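Local structure of Ice-binding protein isoform1a (Antarctomyces psychrotrophicus, 7BWX) at residues 98-104 and 124-130. The protein binds to the prism planes of ice and thereby probably restrains crystal growth, as an antifreeze protein of an Antarctic fungus. The protein carries 1 engineered substitution. Residues are numbered along the deposited sequence.
Sequences VAGVYKY and SVWVFQL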
ATOM      1  N   VAL A  98     -14.554   2.576 -11.138  1.00 19.71           N
ATOM      2  CA  VAL A  98     -14.412   1.273 -11.845  1.00 21.67           C
ATOM      3  C   VAL A  98     -12.927   1.051 -12.171  1.00 19.32           C
ATOM      4  O   VAL A  98     -12.129   1.995 -12.030  1.00 20.18           O
ATOM      5  CB  VAL A  98     -15.330   1.174 -13.082  1.00 22.55           C
ATOM      6  CG1 VAL A  98     -16.816   1.265 -12.689  1.00 25.91           C
ATOM      7  CG2 VAL A  98     -15.019   2.219 -14.125  1.00 25.14           C
ATOM      8  N   ALA A  99     -12.606  -0.164 -12.595  1.00 23.70           N
ATOM      9  CA  ALA A  99     -11.261  -0.611 -12.990  1.00 22.56           C
ATOM     10  C   ALA A  99     -10.628   0.476 -13.853  1.00 24.75           C
ATOM     11  O   ALA A  99     -11.282   1.018 -14.747  1.00 20.07           O
ATOM     12  CB  ALA A  99     -11.305  -1.928 -13.695  1.00 23.46           C
ATOM     13  N   GLY A 100      -9.371   0.800 -13.601  1.00 20.89           N
ATOM     14  CA  GLY A 100      -8.634   1.701 -14.505  1.00 21.04           C
ATOM     15  C   GLY A 100      -7.243   2.004 -13.979  1.00 20.09           C
ATOM     16  O   GLY A 100      -6.909   1.577 -12.863  1.00 17.55           O
ATOM     17  N   VAL A 101      -6.466   2.699 -14.798  1.00 19.95           N
ATOM     18  CA  VAL A 101      -5.188   3.347 -14.431  1.00 18.99           C
ATOM     19  C   VAL A 101      -5.506   4.824 -14.334  1.00 19.01           C
ATOM     20  O   VAL A 101      -5.785   5.478 -15.395  1.00 20.71           O
ATOM     21  CB  VAL A 101      -4.105   2.984 -15.466  1.00 18.26           C
ATOM     22  CG1 VAL A 101      -2.725   3.519 -15.086  1.00 19.22           C
ATOM     23  CG2 VAL A 101      -4.069   1.486 -15.673  1.00 18.96           C
ATOM     24  N   TYR A 102      -5.518   5.347 -13.121  1.00 17.51           N
ATOM     25  CA  TYR A 102      -5.919   6.739 -12.811  1.00 19.19           C
ATOM     26  C   TYR A 102      -4.655   7.555 -12.556  1.00 21.82           C
ATOM     27  O   TYR A 102      -3.878   7.222 -11.602  1.00 19.08           O
ATOM     28  CB  TYR A 102      -6.812   6.763 -11.570  1.00 20.35           C
ATOM     29  CG  TYR A 102      -8.160   6.130 -11.789  1.00 21.28           C
ATOM     30  CD1 TYR A 102      -8.347   4.769 -11.761  1.00 21.84           C
ATOM     31  CD2 TYR A 102      -9.277   6.919 -12.023  1.00 23.82           C
ATOM     32  CE1 TYR A 102      -9.597   4.197 -11.961  1.00 22.23           C
ATOM     33  CE2 TYR A 102     -10.513   6.371 -12.308  1.00 22.63           C
ATOM     34  CZ  TYR A 102     -10.681   5.010 -12.249  1.00 25.02           C
ATOM     35  OH  TYR A 102     -11.913   4.482 -12.517  1.00 25.37           O
ATOM     36  N   LYS A 103      -4.435   8.578 -13.375  1.00 20.27           N
ATOM     37  CA  LYS A 103      -3.257   9.467 -13.270  1.00 21.08           C
ATOM     38  C   LYS A 103      -3.618  10.705 -12.477  1.00 19.53           C
ATOM     39  O   LYS A 103      -4.530  11.496 -12.898  1.00 19.94           O
ATOM     40  CB  LYS A 103      -2.729   9.780 -14.675  1.00 24.80           C
ATOM     41  CG  LYS A 103      -1.630  10.829 -14.758  1.00 31.77           C
ATOM     42  CD  LYS A 103      -0.974  10.890 -16.146  1.00 38.55           C
ATOM     43  CE  LYS A 103      -1.670  11.822 -17.106  1.00 47.43           C
ATOM     44  NZ  LYS A 103      -1.542  13.240 -16.672  1.00 51.00           N
ATOM     45  N   TYR A 104      -2.875  10.954 -11.410  1.00 17.28           N
ATOM     46  CA  TYR A 104      -2.946  12.185 -10.608  1.00 17.24           C
ATOM     47  C   TYR A 104      -1.597  12.884 -10.646  1.00 19.93           C
ATOM     48  O   TYR A 104      -0.565  12.269 -10.198  1.00 19.71           O
ATOM     49  CB  TYR A 104      -3.366  11.879  -9.170  1.00 18.70           C
ATOM     50  CG  TYR A 104      -4.792  11.395  -9.029  1.00 19.33           C
ATOM     51  CD1 TYR A 104      -5.136  10.079  -9.270  1.00 18.92           C
ATOM     52  CD2 TYR A 104      -5.797  12.263  -8.648  1.00 19.81           C
ATOM     53  CE1 TYR A 104      -6.438   9.618  -9.151  1.00 20.69           C
ATOM     54  CE2 TYR A 104      -7.105  11.821  -8.502  1.00 21.11           C
ATOM     55  CZ  TYR A 104      -7.432  10.505  -8.769  1.00 21.27           C
ATOM     56  OH  TYR A 104      -8.720  10.096  -8.595  1.00 20.56           O
ATOM     57  N   SER A 124     -11.121  -7.169 -12.254  1.00 23.30           N
ATOM     58  CA  SER A 124     -10.949  -5.692 -12.255  1.00 22.88           C
ATOM     59  C   SER A 124      -9.595  -5.325 -11.604  1.00 22.42           C
ATOM     60  O   SER A 124      -9.334  -5.829 -10.516  1.00 19.37           O
ATOM     61  CB  SER A 124     -12.081  -5.028 -11.499  1.00 23.82           C
ATOM     62  OG  SER A 124     -13.268  -4.936 -12.292  1.00 24.28           O
ATOM     63  N   VAL A 125      -8.819  -4.430 -12.219  1.00 21.43           N
ATOM     64  CA  VAL A 125      -7.563  -3.901 -11.620  1.00 20.79           C
ATOM     65  C   VAL A 125      -7.650  -2.390 -11.509  1.00 19.59           C
ATOM     66  O   VAL A 125      -8.194  -1.722 -12.438  1.00 18.44           O
ATOM     67  CB  VAL A 125      -6.337  -4.372 -12.426  1.00 21.83           C
ATOM     68  CG1 VAL A 125      -5.083  -3.655 -11.974  1.00 20.80           C
ATOM     69  CG2 VAL A 125      -6.171  -5.869 -12.318  1.00 22.62           C
ATOM     70  N   TRP A 126      -7.158  -1.855 -10.377  1.00 18.23           N
ATOM     71  CA  TRP A 126      -6.977  -0.416 -10.136  1.00 17.08           C
ATOM     72  C   TRP A 126      -5.483  -0.129  -9.944  1.00 17.31           C
ATOM     73  O   TRP A 126      -4.830  -0.755  -9.073  1.00 16.61           O
ATOM     74  CB  TRP A 126      -7.747   0.098  -8.936  1.00 17.42           C
ATOM     75  CG  TRP A 126      -9.233   0.024  -9.053  1.00 19.37           C
ATOM     76  CD1 TRP A 126     -10.112   1.030  -9.339  1.00 20.53           C
ATOM     77  CD2 TRP A 126     -10.008  -1.162  -8.880  1.00 18.14           C
ATOM     78  NE1 TRP A 126     -11.389   0.536  -9.347  1.00 20.94           N
ATOM     79  CE2 TRP A 126     -11.355  -0.801  -9.045  1.00 20.61           C
ATOM     80  CE3 TRP A 126      -9.687  -2.473  -8.589  1.00 18.43           C
ATOM     81  CZ2 TRP A 126     -12.378  -1.747  -8.960  1.00 21.86           C
ATOM     82  CZ3 TRP A 126     -10.692  -3.401  -8.475  1.00 22.43           C
ATOM     83  CH2 TRP A 126     -12.019  -3.041  -8.667  1.00 20.33           C
ATOM     84  N   VAL A 127      -4.978   0.826 -10.700  1.00 15.96           N
ATOM     85  CA  VAL A 127      -3.614   1.377 -10.490  1.00 16.06           C
ATOM     86  C   VAL A 127      -3.790   2.876 -10.335  1.00 17.29           C
ATOM     87  O   VAL A 127      -4.204   3.537 -11.306  1.00 16.95           O
ATOM     88  CB  VAL A 127      -2.632   1.024 -11.616  1.00 17.10           C
ATOM     89  CG1 VAL A 127      -1.272   1.596 -11.282  1.00 17.93           C
ATOM     90  CG2 VAL A 127      -2.562  -0.442 -11.893  1.00 17.20           C
ATOM     91  N   PHE A 128      -3.532   3.381  -9.137  1.00 16.39           N
ATOM     92  CA  PHE A 128      -3.506   4.809  -8.851  1.00 16.10           C
ATOM     93  C   PHE A 128      -2.076   5.287  -9.021  1.00 15.97           C
ATOM     94  O   PHE A 128      -1.240   4.974  -8.176  1.00 15.97           O
ATOM     95  CB  PHE A 128      -4.126   5.072  -7.493  1.00 16.89           C
ATOM     96  CG  PHE A 128      -5.608   4.778  -7.481  1.00 17.09           C
ATOM     97  CD1 PHE A 128      -6.527   5.755  -7.835  1.00 19.35           C
ATOM     98  CD2 PHE A 128      -6.074   3.539  -7.090  1.00 19.13           C
ATOM     99  CE1 PHE A 128      -7.892   5.477  -7.854  1.00 19.30           C
ATOM    100  CE2 PHE A 128      -7.433   3.260  -7.061  1.00 21.08           C
ATOM    101  CZ  PHE A 128      -8.342   4.234  -7.455  1.00 20.20           C
ATOM    102  N   GLN A 129      -1.875   6.127 -10.033  1.00 15.64           N
ATOM    103  CA  GLN A 129      -0.563   6.742 -10.353  1.00 16.39           C
ATOM    104  C   GLN A 129      -0.560   8.101  -9.683  1.00 16.00           C
ATOM    105  O   GLN A 129      -1.101   9.082 -10.293  1.00 16.50           O
ATOM    106  CB  GLN A 129      -0.331   6.822 -11.865  1.00 15.47           C
ATOM    107  CG  GLN A 129      -0.415   5.483 -12.566  1.00 16.39           C
ATOM    108  CD  GLN A 129      -0.209   5.648 -14.050  1.00 18.64           C
ATOM    109  OE1 GLN A 129      -0.840   6.516 -14.666  1.00 18.21           O
ATOM    110  NE2 GLN A 129       0.635   4.811 -14.635  1.00 15.96           N
ATOM    111  N   LEU A 130      -0.066   8.159  -8.450  1.00 15.35           N
ATOM    112  CA  LEU A 130      -0.038   9.395  -7.643  1.00 15.54           C
ATOM    113  C   LEU A 130       1.356  10.010  -7.780  1.00 17.88           C
ATOM    114  O   LEU A 130       2.322   9.437  -7.300  1.00 16.60           O
ATOM    115  CB  LEU A 130      -0.424   9.066  -6.202  1.00 16.04           C
ATOM    116  CG  LEU A 130      -1.693   8.224  -6.045  1.00 17.88           C
ATOM    117  CD1 LEU A 130      -2.049   7.998  -4.587  1.00 19.63           C
ATOM    118  CD2 LEU A 130      -2.884   8.846  -6.764  1.00 17.46           C
TER
HETATM  119  O   HOH W   1     -14.546  -2.460 -12.448  1.00 20.89           O
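Y102, Y104, W126, F128 and L130 form the apolar centre, inside a right-handed beta-helix (beta-solenoid). They share one face of the sheet, the face turned into the solenoid core. Y102 CB lies 3.9 Å from F128 CD1, and the two rings run nearly parallel but slid apart. Y104 CD1 packs on L130 CD2 at 3.6 Å. A99 CA sits over the W126 five-membered ring, a CH-pi contact. L116 and F97 add to this core, and F128 also stacks on W155 of strand 153-157, the next in this sheet.

Strands 100-104 and 126-130 are parallel and in register, on successive coils. Backbone hydrogen bonds join them: V127 N to G100 O (3.0 Å), Y102 N to V127 O (2.9 Å), Q129 N to Y102 O (2.8 Å) and Y104 N to Q129 O (2.8 Å). A fifth, G100 N to V125 O, is weak.

On the opposite face, V101 CG1 rests on Q129 CD at 3.5 Å. Q129 NE2 hydrogen-bonds to G77 O, in the last turn of helix 61-79, and to L80 O just after it. The end of K103 leads away, and its NZ forms salt bridges with D85 and D105.

At the start of the pair, one water bridges A99 N (3.0 Å) and S124 OG (2.8 Å).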